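PDB 5F9P: anthrone oxidase-like protein, which acts as a C–C bond-cleaving oxygenase that opens ring B oxidatively in the biosynthesis of atypical angucyclines by Streptomyces ambofaciens. Local coordinates for residues A[33-38]-A[44-49]; A[50-55]-A[181-186]. One frame throughout, in Å; residues are numbered along the deposited sequence.

Interaction 1: A[33-38]-A[44-49]; sequences KIVDAA and MSSTVH
The backbone oxygen of V35, whose side chain meets S46 and V48, is gripped twice: A38 N donates to V35 O over 3.1 Å, and R227 NH1 reaches the same oxygen. R227 NH1 also bonds to A38 O, so this arginine holds the carbonyls of V35 and A38 together, while its own backbone pairs with S46 on the neighbouring strand. Between the two segments themselves no hydrogen bond forms, and the touching is done by V35. With CG1 anti to the backbone N (chi1 169°), its other branch, CG2, drops into the step between two strand residues. There V35 CG2 lies 3.5 Å from S46 CB and 3.9 Å from V48 CG2, the two valines running past each other in opposite directions. The alternation of the strand supplies both contacts, since S46 and V48 turn their side chains to the helix while S45 and T47 turn theirs away. A small serine suits the point where the helix comes close, V35 CA and S46 CA being 6.5 Å apart. S46 OG is directed away from its carbonyl carbon (chi1 -61°) and bonds to W43 NE1, which satisfies the buried hydroxyl without involving the valine. Just before this, M44 and S45 together face Q62 in a classic beta bulge. Helix and strand belong to a beta-alpha-beta crossover of the barrel, from strand 10-17 through the helix to strand 43-51. Branched methyls and a serine methylene give a buried, apolar, shape-dependent fit, while hydrogen bonds from R227 and W43 hold the polar atoms beside it.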
loop_
_atom_site.group_PDB
_atom_site.type_symbol
_atom_site.label_atom_id
_atom_site.label_comp_id
_atom_site.label_asym_id
_atom_site.label_seq_id
_atom_site.Cartn_x
_atom_site.Cartn_y
_atom_site.Cartn_z
ATOM N N LYS A 33 11.927 2.161 13.555
ATOM C CA LYS A 33 11.947 2.544 14.967
ATOM C C LYS A 33 10.532 2.696 15.507
ATOM O O LYS A 33 10.218 2.201 16.585
ATOM C CB LYS A 33 12.670 3.873 15.157
ATOM C CG LYS A 33 14.169 3.839 14.975
ATOM C CD LYS A 33 14.702 5.265 15.176
ATOM C CE LYS A 33 16.196 5.357 14.949
ATOM N NZ LYS A 33 16.688 6.695 15.384
ATOM N N ILE A 34 9.682 3.389 14.748
ATOM C CA ILE A 34 8.286 3.601 15.139
ATOM C C ILE A 34 7.494 2.269 15.223
ATOM O O ILE A 34 6.758 2.015 16.182
ATOM C CB ILE A 34 7.603 4.610 14.179
ATOM C CG1 ILE A 34 8.267 5.988 14.314
ATOM C CG2 ILE A 34 6.096 4.705 14.457
ATOM C CD1 ILE A 34 7.965 6.953 13.160
ATOM N N VAL A 35 7.665 1.414 14.225
ATOM C CA VAL A 35 7.039 0.097 14.259
ATOM C C VAL A 35 7.477 -0.705 15.492
ATOM O O VAL A 35 6.650 -1.278 16.187
ATOM C CB VAL A 35 7.344 -0.710 12.963
ATOM C CG1 VAL A 35 6.921 -2.177 13.106
ATOM C CG2 VAL A 35 6.672 -0.055 11.767
ATOM N N ASP A 36 8.776 -0.734 15.756
ATOM C CA ASP A 36 9.317 -1.577 16.812
ATOM C C ASP A 36 8.877 -1.118 18.197
ATOM O O ASP A 36 8.758 -1.927 19.118
ATOM C CB ASP A 36 10.844 -1.643 16.710
ATOM C CG ASP A 36 11.313 -2.417 15.487
ATOM O OD1 ASP A 36 10.483 -3.129 14.868
ATOM O OD2 ASP A 36 12.516 -2.332 15.155
ATOM N N ALA A 37 8.614 0.180 18.333
ATOM C CA ALA A 37 8.146 0.746 19.600
ATOM C C ALA A 37 6.620 0.844 19.693
ATOM O O ALA A 37 6.092 1.182 20.746
ATOM C CB ALA A 37 8.781 2.127 19.837
ATOM N N ALA A 38 5.918 0.527 18.606
ATOM C CA ALA A 38 4.468 0.695 18.546
ATOM C C ALA A 38 3.701 -0.080 19.618
ATOM O O ALA A 38 3.755 -1.318 19.656
ATOM C CB ALA A 38 3.944 0.318 17.159
HETATM N N MSE A 44 -2.781 -2.583 15.042
HETATM C CA MSE A 44 -2.780 -4.026 14.829
HETATM C C MSE A 44 -1.501 -4.541 14.173
HETATM O O MSE A 44 -0.983 -5.612 14.531
HETATM C CB MSE A 44 -4.003 -4.435 14.007
HETATM C CG MSE A 44 -5.323 -4.062 14.670
HETATM SE SE MSE A 44 -6.800 -4.245 13.409
ATOM N N SER A 45 -0.996 -3.793 13.199
ATOM C CA SER A 45 0.219 -4.215 12.512
ATOM C C SER A 45 0.696 -3.124 11.574
ATOM O O SER A 45 -0.084 -2.247 11.179
ATOM C CB SER A 45 -0.024 -5.500 11.714
ATOM O OG SER A 45 -0.711 -5.227 10.491
ATOM N N SER A 46 1.986 -3.179 11.244
ATOM C CA SER A 46 2.605 -2.309 10.238
ATOM C C SER A 46 3.525 -3.176 9.399
ATOM O O SER A 46 4.191 -4.088 9.930
ATOM C CB SER A 46 3.444 -1.212 10.893
ATOM O OG SER A 46 2.650 -0.370 11.719
ATOM N N THR A 47 3.560 -2.903 8.099
ATOM C CA THR A 47 4.426 -3.624 7.175
ATOM C C THR A 47 5.166 -2.620 6.310
ATOM O O THR A 47 4.550 -1.919 5.500
ATOM C CB THR A 47 3.630 -4.596 6.303
ATOM O OG1 THR A 47 3.052 -5.606 7.138
ATOM C CG2 THR A 47 4.543 -5.274 5.267
ATOM N N VAL A 48 6.486 -2.550 6.492
ATOM C CA VAL A 48 7.312 -1.518 5.871
ATOM C C VAL A 48 7.817 -1.975 4.494
ATOM O O VAL A 48 8.340 -3.082 4.361
ATOM C CB VAL A 48 8.534 -1.162 6.782
ATOM C CG1 VAL A 48 9.428 -0.119 6.129
ATOM C CG2 VAL A 48 8.058 -0.648 8.133
ATOM N N HIS A 49 7.653 -1.122 3.486
ATOM C CA HIS A 49 8.063 -1.440 2.111
ATOM C C HIS A 49 9.155 -0.487 1.655
ATOM O O HIS A 49 9.087 0.716 1.924
ATOM C CB HIS A 49 6.897 -1.309 1.131
ATOM C CG HIS A 49 5.713 -2.163 1.463
ATOM N ND1 HIS A 49 5.038 -2.070 2.662
ATOM C CD2 HIS A 49 5.057 -3.095 0.736
ATOM C CE1 HIS A 49 4.034 -2.930 2.668
ATOM N NE2 HIS A 49 4.018 -3.557 1.507
#

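Interaction 2: A[50-55]-A[181-186]; sequences SGVDSH and DSKQAW
K183 sets out with CG anti to the backbone N (chi1 -172°) and stays extended as far as CE, which brings CE to V52; the bend at chi4 (-77°) then turns NZ off the line of the chain. V52 in turn has CG1 anti to its own N (chi1 171°), and the two side chains cross obliquely with V52 CG1 3.8 Å from K183 CE. The long aliphatic part of a lysine serves well here, giving the exposed valine an apolar neighbour while the ammonium continues to water. D53 faces that ammonium, but D53 OD1 and K183 NZ are 4.6 Å apart, too far for a salt bridge. Water 2 fills the step: it donates to D53 OD1 over 2.6 Å and accepts from K183 NZ over 3.0 Å. The direct ionic partner of K183 NZ is E187, one turn on in the same helix. The other carboxylate oxygen, D53 OD2, accepts from water 1 at 2.6 Å, and that water accepts from W186 NE1 at 3.0 Å in the plane of the indole. Both oxygens of D53 are thus tied through water to one helix, which probably steadies the loop's acid against rotation. S182 caps the start of this helix, S182 OG accepting from A185 N over 3.0 Å in a nearly straight bond. Y122, on strand 122-130, touches V52, D53 and K183 alike. The contact lies at the surface, where the turn after strand 43-51 meets helix 183-190 beside strands 217-228 and 122-130, with W186 resting on T220, V124 and W180.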
loop_
_atom_site.group_PDB
_atom_site.type_symbol
_atom_site.label_atom_id
_atom_site.label_comp_id
_atom_site.label_asym_id
_atom_site.label_seq_id
_atom_site.Cartn_x
_atom_site.Cartn_y
_atom_site.Cartn_z
ATOM N N SER A 50 10.153 -1.032 0.957
ATOM C CA SER A 50 11.275 -0.262 0.429
ATOM C C SER A 50 11.159 -0.119 -1.092
ATOM O O SER A 50 11.023 -1.116 -1.787
ATOM C CB SER A 50 12.588 -0.981 0.767
ATOM O OG SER A 50 13.674 -0.328 0.153
ATOM N N GLY A 51 11.205 1.108 -1.603
ATOM C CA GLY A 51 10.952 1.347 -3.018
ATOM C C GLY A 51 12.008 0.764 -3.949
ATOM O O GLY A 51 13.198 0.802 -3.628
ATOM N N VAL A 52 11.569 0.215 -5.084
ATOM C CA VAL A 52 12.471 -0.398 -6.080
ATOM C C VAL A 52 12.587 0.436 -7.366
ATOM O O VAL A 52 13.675 0.900 -7.711
ATOM C CB VAL A 52 12.065 -1.872 -6.423
ATOM C CG1 VAL A 52 12.859 -2.398 -7.608
ATOM C CG2 VAL A 52 12.262 -2.785 -5.221
ATOM N N ASP A 53 11.470 0.647 -8.068
ATOM C CA ASP A 53 11.480 1.480 -9.277
ATOM C C ASP A 53 12.043 2.876 -9.003
ATOM O O ASP A 53 12.911 3.354 -9.726
ATOM C CB ASP A 53 10.080 1.590 -9.906
ATOM C CG ASP A 53 9.729 0.402 -10.805
ATOM O OD1 ASP A 53 10.490 -0.593 -10.835
ATOM O OD2 ASP A 53 8.671 0.467 -11.480
ATOM N N SER A 54 11.536 3.545 -7.971
ATOM C CA SER A 54 11.996 4.900 -7.649
ATOM C C SER A 54 12.094 5.048 -6.143
ATOM O O SER A 54 11.528 4.236 -5.411
ATOM C CB SER A 54 11.052 5.960 -8.221
ATOM O OG SER A 54 9.733 5.740 -7.772
ATOM N N HIS A 55 12.828 6.061 -5.683
ATOM C CA HIS A 55 13.074 6.225 -4.252
ATOM C C HIS A 55 11.809 6.574 -3.494
ATOM O O HIS A 55 11.049 7.458 -3.894
ATOM C CB HIS A 55 14.132 7.295 -3.995
ATOM C CG HIS A 55 15.380 7.098 -4.791
ATOM N ND1 HIS A 55 16.126 5.942 -4.723
ATOM C CD2 HIS A 55 16.011 7.904 -5.676
ATOM C CE1 HIS A 55 17.164 6.044 -5.535
ATOM N NE2 HIS A 55 17.114 7.222 -6.128
ATOM N N ASP A 181 5.619 -12.903 -8.386
ATOM C CA ASP A 181 6.722 -13.828 -8.108
ATOM C C ASP A 181 8.057 -13.122 -8.104
ATOM O O ASP A 181 8.964 -13.502 -7.368
ATOM C CB ASP A 181 6.794 -14.950 -9.152
ATOM C CG ASP A 181 5.759 -16.030 -8.926
ATOM O OD1 ASP A 181 5.155 -16.035 -7.836
ATOM O OD2 ASP A 181 5.558 -16.880 -9.835
ATOM N N SER A 182 8.186 -12.123 -8.966
ATOM C CA SER A 182 9.459 -11.465 -9.189
ATOM C C SER A 182 9.281 -10.171 -9.964
ATOM O O SER A 182 8.227 -9.929 -10.548
ATOM C CB SER A 182 10.384 -12.384 -9.985
ATOM O OG SER A 182 9.827 -12.680 -11.255
ATOM N N LYS A 183 10.326 -9.346 -9.966
ATOM C CA LYS A 183 10.379 -8.157 -10.802
ATOM C C LYS A 183 10.130 -8.576 -12.255
ATOM O O LYS A 183 9.382 -7.930 -12.995
ATOM C CB LYS A 183 11.762 -7.509 -10.667
ATOM C CG LYS A 183 11.937 -6.136 -11.318
ATOM C CD LYS A 183 13.255 -5.539 -10.841
ATOM C CE LYS A 183 13.278 -4.042 -10.964
ATOM N NZ LYS A 183 13.508 -3.648 -12.389
ATOM N N GLN A 184 10.753 -9.685 -12.640
ATOM C CA GLN A 184 10.704 -10.168 -14.019
ATOM C C GLN A 184 9.300 -10.565 -14.445
ATOM O O GLN A 184 8.851 -10.191 -15.515
ATOM C CB GLN A 184 11.686 -11.331 -14.215
ATOM C CG GLN A 184 13.171 -10.911 -14.168
ATOM C CD GLN A 184 13.655 -10.436 -12.780
ATOM O OE1 GLN A 184 13.276 -10.989 -11.732
ATOM N NE2 GLN A 184 14.514 -9.411 -12.780
ATOM N N ALA A 185 8.609 -11.329 -13.608
ATOM C CA ALA A 185 7.229 -11.703 -13.885
ATOM C C ALA A 185 6.317 -10.469 -13.986
ATOM O O ALA A 185 5.429 -10.402 -14.846
ATOM C CB ALA A 185 6.718 -12.657 -12.810
ATOM N N TRP A 186 6.520 -9.495 -13.102
ATOM C CA TRP A 186 5.709 -8.279 -13.145
ATOM C C TRP A 186 5.914 -7.508 -14.449
ATOM O O TRP A 186 4.950 -7.120 -15.114
ATOM C CB TRP A 186 5.987 -7.373 -11.933
ATOM C CG TRP A 186 5.677 -5.904 -12.178
ATOM C CD1 TRP A 186 6.568 -4.870 -12.200
ATOM C CD2 TRP A 186 4.384 -5.326 -12.452
ATOM N NE1 TRP A 186 5.911 -3.682 -12.456
ATOM C CE2 TRP A 186 4.574 -3.936 -12.621
ATOM C CE3 TRP A 186 3.091 -5.847 -12.570
ATOM C CZ2 TRP A 186 3.518 -3.062 -12.899
ATOM C CZ3 TRP A 186 2.035 -4.967 -12.855
ATOM C CH2 TRP A 186 2.264 -3.597 -13.016
HETATM O O HOH W 1 6.833 -0.888 -12.686
HETATM O O HOH W 2 12.862 -0.748 -11.984
#

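How the interactions relate
The two contacts follow one another along strand 43-51: segment 44-49 ends where segment 50-55 begins, so interaction 1 closes before interaction 2 opens. Their centres are about 22 Å apart, and nothing else connects them directly. Interaction 1 is local and buried, setting the C-terminal part of helix 21-37 against the outside of the eight-stranded antiparallel barrel. Interaction 2, by contrast, is a surface contact between parts 126 residues apart, the turn leaving the same strand and helix 183-190. Strand 217-228, the neighbour of 43-51 in the sheet, runs beside both. One strand thus takes part in contacts with both helices, in a dimeric alpha+beta barrel type of fold whose eight strands all come from one chain.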